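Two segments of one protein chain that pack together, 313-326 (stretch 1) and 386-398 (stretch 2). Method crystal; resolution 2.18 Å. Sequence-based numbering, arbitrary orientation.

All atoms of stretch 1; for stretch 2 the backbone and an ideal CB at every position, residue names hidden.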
# COMPACT_ATOMS: atom_id res chain seq x y z
N GLN A 313 11.45 14.17 -7.76
CA GLN A 313 12.12 14.63 -6.54
C GLN A 313 11.30 15.68 -5.82
O GLN A 313 11.32 15.75 -4.59
CB GLN A 313 13.51 15.17 -6.87
CG GLN A 313 14.52 14.10 -7.24
CD GLN A 313 14.63 13.03 -6.17
OE1 GLN A 313 14.81 13.33 -4.99
NE2 GLN A 313 14.51 11.77 -6.57
N GLN A 314 10.56 16.51 -6.56
CA GLN A 314 9.64 17.44 -5.93
C GLN A 314 8.55 16.69 -5.18
O GLN A 314 8.14 17.09 -4.08
CB GLN A 314 9.03 18.37 -6.98
CG GLN A 314 10.04 19.31 -7.63
CD GLN A 314 10.58 20.35 -6.67
OE1 GLN A 314 9.83 21.14 -6.11
NE2 GLN A 314 11.89 20.34 -6.47
N VAL A 315 8.07 15.59 -5.75
CA VAL A 315 7.05 14.77 -5.09
C VAL A 315 7.60 14.17 -3.81
O VAL A 315 6.97 14.21 -2.75
CB VAL A 315 6.53 13.69 -6.06
CG1 VAL A 315 5.56 12.76 -5.34
CG2 VAL A 315 5.87 14.33 -7.27
N ALA A 316 8.80 13.59 -3.89
CA ALA A 316 9.42 13.01 -2.70
C ALA A 316 9.60 14.06 -1.61
O ALA A 316 9.35 13.79 -0.43
CB ALA A 316 10.77 12.38 -3.06
N ARG A 317 10.02 15.27 -1.99
CA ARG A 317 10.19 16.33 -1.00
C ARG A 317 8.86 16.66 -0.32
O ARG A 317 8.82 16.92 0.89
CB ARG A 317 10.78 17.58 -1.65
CG ARG A 317 11.12 18.69 -0.66
CD ARG A 317 11.41 20.00 -1.37
NE ARG A 317 12.66 19.96 -2.11
CZ ARG A 317 13.12 20.96 -2.86
NH1 ARG A 317 14.27 20.84 -3.50
NH2 ARG A 317 12.43 22.10 -2.96
N LYS A 318 7.77 16.67 -1.09
CA LYS A 318 6.47 16.99 -0.51
C LYS A 318 6.02 15.89 0.44
O LYS A 318 5.52 16.18 1.54
CB LYS A 318 5.44 17.18 -1.62
CG LYS A 318 4.09 17.69 -1.14
CD LYS A 318 3.23 18.15 -2.29
CE LYS A 318 1.87 18.63 -1.82
NZ LYS A 318 1.04 19.14 -2.95
N LEU A 319 6.18 14.63 0.04
CA LEU A 319 5.78 13.52 0.89
C LEU A 319 6.62 13.48 2.16
O LEU A 319 6.08 13.31 3.27
CB LEU A 319 5.91 12.21 0.12
CG LEU A 319 4.98 12.06 -1.08
CD1 LEU A 319 5.36 10.85 -1.90
CD2 LEU A 319 3.53 11.96 -0.62
N LYS A 320 7.94 13.63 2.03
CA LYS A 320 8.80 13.55 3.21
C LYS A 320 8.55 14.72 4.16
O LYS A 320 8.74 14.58 5.37
CB LYS A 320 10.27 13.50 2.79
CG LYS A 320 10.65 12.19 2.11
CD LYS A 320 12.15 11.98 2.04
CE LYS A 320 12.82 13.01 1.15
NZ LYS A 320 14.27 12.74 0.99
N TYR A 321 8.11 15.87 3.64
CA TYR A 321 7.72 16.96 4.52
C TYR A 321 6.47 16.59 5.31
O TYR A 321 6.43 16.75 6.54
CB TYR A 321 7.49 18.25 3.73
CG TYR A 321 7.15 19.43 4.61
CD1 TYR A 321 8.15 20.16 5.22
CD2 TYR A 321 5.83 19.79 4.85
CE1 TYR A 321 7.86 21.24 6.04
CE2 TYR A 321 5.53 20.86 5.66
CZ TYR A 321 6.54 21.59 6.26
OH TYR A 321 6.25 22.66 7.07
N GLN A 322 5.45 16.09 4.62
CA GLN A 322 4.22 15.70 5.30
C GLN A 322 4.49 14.63 6.36
O GLN A 322 3.87 14.64 7.43
CB GLN A 322 3.21 15.20 4.27
CG GLN A 322 1.83 14.87 4.81
CD GLN A 322 0.82 14.62 3.71
OE1 GLN A 322 1.10 14.83 2.53
NE2 GLN A 322 -0.37 14.16 4.08
N LEU A 323 5.42 13.72 6.07
CA LEU A 323 5.78 12.69 7.05
C LEU A 323 6.58 13.29 8.20
O LEU A 323 6.15 13.27 9.35
CB LEU A 323 6.56 11.58 6.36
CG LEU A 323 5.76 10.71 5.38
CD1 LEU A 323 6.69 9.82 4.57
CD2 LEU A 323 4.74 9.87 6.13
N GLN A 324 7.77 13.83 7.89
CA GLN A 324 8.67 14.31 8.93
C GLN A 324 8.01 15.38 9.79
O GLN A 324 8.20 15.42 11.01
CB GLN A 324 9.95 14.84 8.30
CG GLN A 324 10.84 13.77 7.69
CD GLN A 324 11.71 13.08 8.72
OE1 GLN A 324 11.69 13.43 9.90
NE2 GLN A 324 12.47 12.08 8.28
N GLU A 325 7.24 16.27 9.16
CA GLU A 325 6.60 17.35 9.90
C GLU A 325 5.69 16.84 11.01
O GLU A 325 5.45 17.57 11.98
CB GLU A 325 5.81 18.24 8.92
CG GLU A 325 4.98 19.34 9.57
CD GLU A 325 5.82 20.38 10.27
OE1 GLU A 325 7.07 20.30 10.21
OE2 GLU A 325 5.22 21.28 10.89
N GLN A 326 5.18 15.62 10.89
CA GLN A 326 4.21 15.08 11.83
C GLN A 326 4.77 13.96 12.70
O GLN A 326 4.01 13.33 13.45
CB GLN A 326 2.97 14.59 11.08
CG GLN A 326 2.26 15.69 10.31
CD GLN A 326 0.99 15.21 9.64
OE1 GLN A 326 -0.11 15.31 10.21
NE2 GLN A 326 1.12 14.70 8.42
N UNK A 386 -5.44 23.36 0.03
CA UNK A 386 -4.24 24.16 -0.20
C UNK A 386 -2.97 23.33 -0.04
O UNK A 386 -1.94 23.65 -0.64
CB UNK A 386 -4.21 25.35 0.76
N UNK A 387 -3.02 22.25 0.75
CA UNK A 387 -1.88 21.34 0.78
C UNK A 387 -1.88 20.39 -0.41
O UNK A 387 -0.82 20.11 -0.99
CB UNK A 387 -1.88 20.54 2.08
N UNK A 388 -3.06 19.89 -0.80
CA UNK A 388 -3.15 19.06 -1.99
C UNK A 388 -2.59 19.78 -3.20
O UNK A 388 -1.96 19.16 -4.07
CB UNK A 388 -4.60 18.65 -2.25
N UNK A 389 -2.78 21.09 -3.27
CA UNK A 389 -2.35 21.90 -4.40
C UNK A 389 -1.05 22.65 -4.13
O UNK A 389 -0.65 23.48 -4.94
CB UNK A 389 -3.45 22.90 -4.77
N UNK A 390 -0.38 22.37 -3.01
CA UNK A 390 0.81 23.12 -2.65
C UNK A 390 1.97 22.76 -3.57
O UNK A 390 2.25 21.58 -3.81
CB UNK A 390 1.19 22.86 -1.19
N UNK A 391 2.66 23.78 -4.07
CA UNK A 391 3.87 23.57 -4.84
C UNK A 391 5.02 23.28 -3.89
O UNK A 391 5.30 24.08 -3.00
CB UNK A 391 4.18 24.78 -5.72
N UNK A 392 5.72 22.14 -4.04
CA UNK A 392 6.73 21.77 -3.04
C UNK A 392 8.08 22.45 -3.21
O UNK A 392 8.98 22.17 -2.42
CB UNK A 392 6.94 20.25 -3.07
N UNK A 393 8.25 23.33 -4.20
CA UNK A 393 9.54 24.01 -4.35
C UNK A 393 9.88 24.86 -3.13
O UNK A 393 11.07 25.13 -2.89
CB UNK A 393 9.53 24.89 -5.60
N UNK A 394 8.88 25.29 -2.36
CA UNK A 394 9.13 26.11 -1.18
C UNK A 394 9.50 25.30 0.05
O UNK A 394 9.93 25.87 1.05
CB UNK A 394 7.90 26.96 -0.87
N UNK A 395 9.34 23.97 -0.00
CA UNK A 395 9.51 23.16 1.19
C UNK A 395 10.99 22.89 1.48
O UNK A 395 11.81 22.86 0.56
CB UNK A 395 8.75 21.84 1.04
N UNK A 396 11.35 22.70 2.74
CA UNK A 396 12.72 22.29 3.07
C UNK A 396 12.93 20.82 2.75
O UNK A 396 12.00 20.06 2.50
CB UNK A 396 13.02 22.55 4.55
N UNK A 397 14.20 20.43 2.77
CA UNK A 397 14.60 19.06 2.47
C UNK A 397 14.81 18.32 3.78
O UNK A 397 15.88 18.41 4.40
CB UNK A 397 15.87 19.02 1.61
N UNK A 398 13.79 17.59 4.22
CA UNK A 398 13.87 16.76 5.41
C UNK A 398 14.21 15.32 5.03
O UNK A 398 14.07 14.93 3.87
OXT UNK A 398 14.62 14.52 5.86
CB UNK A 398 12.56 16.81 6.19

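The helix of stretch 1 offers a mixed surface to stretch 2: the amide of Gln314, the long chains of Arg317 and Lys318, the ring of Tyr321 and the amide of Gln322.

Position 386 is helical and its CB has nothing of stretch 1 nearby, so stretch 1 sets no preference; it is Asp386.

At 387 the CB points toward stretch 1 but stops well short of it. The gap is bordered by the aliphatic part of Lys318, the Tyr321 ring and the OE1 of Gln322, so a long side chain is wanted, and an aromatic one with a donor would use all three. Trp387 does so. Its NE1 donates to Gln322 OE1 (2.9 Å), Lys318 CE lies over one face of the six-membered ring, and CH2 comes within 3.7 Å of Tyr321 CD2.

Positions 388 and 389 point away, so side chains here are little constrained by stretch 1. They are Gln388 and Gln389, the latter the first residue to leave helical angles. The backbone matters more: the Lys318 ammonium reaches the end of this helix, where NZ donates to Trp387 O (2.9 Å) and, weakly, to Gln388 O (3.2 Å).

At 390 the chain is extended (phi/psi -72/133). Its carbonyl O accepts from Lys318 NZ at 2.9 Å, a bond available to any residue type. The CB of 390 lies 4.1 Å from Lys318 NZ, so a neutral or acidic side chain would be tolerable. Gln390 turns its end away, and its NE2 donates to the carbonyl O of 391 (2.9 Å).

Position 391 points away, so stretch 1 sets little limit; a short polar side chain could still bond to nearby backbone. Asn391 OD1 accepts from the backbone N of 393 (3.1 Å), and a water donates to both OD1 and Gln314 OE1.

At 392 the CB lies 3.5 Å from Gln314 O and 3.7 Å from Lys318 CB, leaving room for a compact apolar group; alanine, valine or proline would suit, and phi of -81° allows the last. Pro392 packs its CG 3.4 Å from Gln314 O, while its own O accepts a weak bond from Arg317 NH2 (3.5 Å).

Positions 393 and 394 point away overall, although the CB of 393 is 3.8 Å from Gln314 OE1. Many residues would fit; they are Leu393 and Val394.

At 395 the CB points toward stretch 1, between Arg317 CD and Tyr321 CD1, a place for a branched aliphatic. Leu395 sets CD2 over one face of the Tyr321 ring, 3.9 Å from its centroid, and CD1 3.7 Å from Lys318 CA.

Position 396 points away, its CB 5.5 Å from Tyr321 CD1, so many residues would fit; with phi -75°, proline is one. Pro396 CD touches Tyr321 CE1 at 3.7 Å, and a water donates to both its O and Arg317 O.

At 397 the CB points sideways, with Arg317 NE 5.0 Å off; a polar or acidic chain could approach the guanidinium. Gln397 brings OE1 to 3.7 Å from Arg317 NH1, an approach and not a hydrogen bond.

At 398, the C-terminus, the CB faces Gln324 CG (3.8 Å) and Tyr321 is near, inviting a large apolar residue. Phe398 lies nearly parallel to the Tyr321 ring but slid aside, CE2 3.6 Å from Tyr321 CD1.

Stretch 2 386-398: DWQQQNPLVLPQF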
# COMPACT_ATOMS: atom_id res chain seq x y z
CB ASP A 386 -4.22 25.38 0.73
CG ASP A 386 -4.17 25.01 2.20
OD1 ASP A 386 -4.49 23.85 2.55
OD2 ASP A 386 -3.83 25.89 3.02
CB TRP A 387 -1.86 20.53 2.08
CG TRP A 387 -0.78 19.49 2.05
CD1 TRP A 387 -0.94 18.14 1.94
CD2 TRP A 387 0.63 19.72 2.08
NE1 TRP A 387 0.28 17.51 1.91
CE2 TRP A 387 1.26 18.46 2.00
CE3 TRP A 387 1.43 20.87 2.18
CZ2 TRP A 387 2.65 18.32 2.02
CZ3 TRP A 387 2.80 20.72 2.20
CH2 TRP A 387 3.40 19.46 2.12
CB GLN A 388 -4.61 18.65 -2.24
CG GLN A 388 -5.23 17.85 -1.11
CD GLN A 388 -6.72 17.66 -1.29
OE1 GLN A 388 -7.24 17.67 -2.41
NE2 GLN A 388 -7.43 17.49 -0.18
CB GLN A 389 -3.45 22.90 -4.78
CG GLN A 389 -4.76 22.24 -5.18
CD GLN A 389 -4.63 21.35 -6.40
OE1 GLN A 389 -4.12 21.77 -7.43
NE2 GLN A 389 -5.09 20.11 -6.28
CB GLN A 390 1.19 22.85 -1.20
CG GLN A 390 2.46 23.54 -0.74
CD GLN A 390 2.38 25.06 -0.84
OE1 GLN A 390 1.41 25.67 -0.39
NE2 GLN A 390 3.40 25.66 -1.43
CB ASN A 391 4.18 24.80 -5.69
CG ASN A 391 5.21 24.52 -6.75
OD1 ASN A 391 6.30 24.00 -6.46
ND2 ASN A 391 4.88 24.84 -7.99
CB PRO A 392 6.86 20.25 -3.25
CG PRO A 392 6.55 20.06 -4.68
CD PRO A 392 5.51 21.08 -5.03
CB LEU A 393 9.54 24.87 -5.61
CG LEU A 393 8.69 26.14 -5.62
CD1 LEU A 393 9.41 27.32 -4.98
CD2 LEU A 393 8.27 26.48 -7.05
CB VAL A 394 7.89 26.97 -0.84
CG1 VAL A 394 7.51 27.86 -2.01
CG2 VAL A 394 6.72 26.08 -0.42
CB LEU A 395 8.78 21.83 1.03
CG LEU A 395 7.26 21.93 0.82
CD1 LEU A 395 6.69 20.55 0.48
CD2 LEU A 395 6.57 22.51 2.05
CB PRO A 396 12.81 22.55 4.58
CG PRO A 396 11.42 22.35 5.06
CD PRO A 396 10.52 22.84 3.95
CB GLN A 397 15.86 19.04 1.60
CG GLN A 397 15.61 19.55 0.18
CD GLN A 397 16.86 20.10 -0.48
OE1 GLN A 397 16.90 21.26 -0.89
NE2 GLN A 397 17.88 19.26 -0.59
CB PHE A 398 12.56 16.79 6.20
CG PHE A 398 12.21 18.13 6.78
CD1 PHE A 398 13.14 19.15 6.83
CD2 PHE A 398 10.94 18.37 7.29
CE1 PHE A 398 12.82 20.38 7.37
CE2 PHE A 398 10.61 19.60 7.83
CZ PHE A 398 11.55 20.60 7.87
O HOH W 1 7.66 22.25 -7.84
O HOH W 2 10.89 17.57 2.44
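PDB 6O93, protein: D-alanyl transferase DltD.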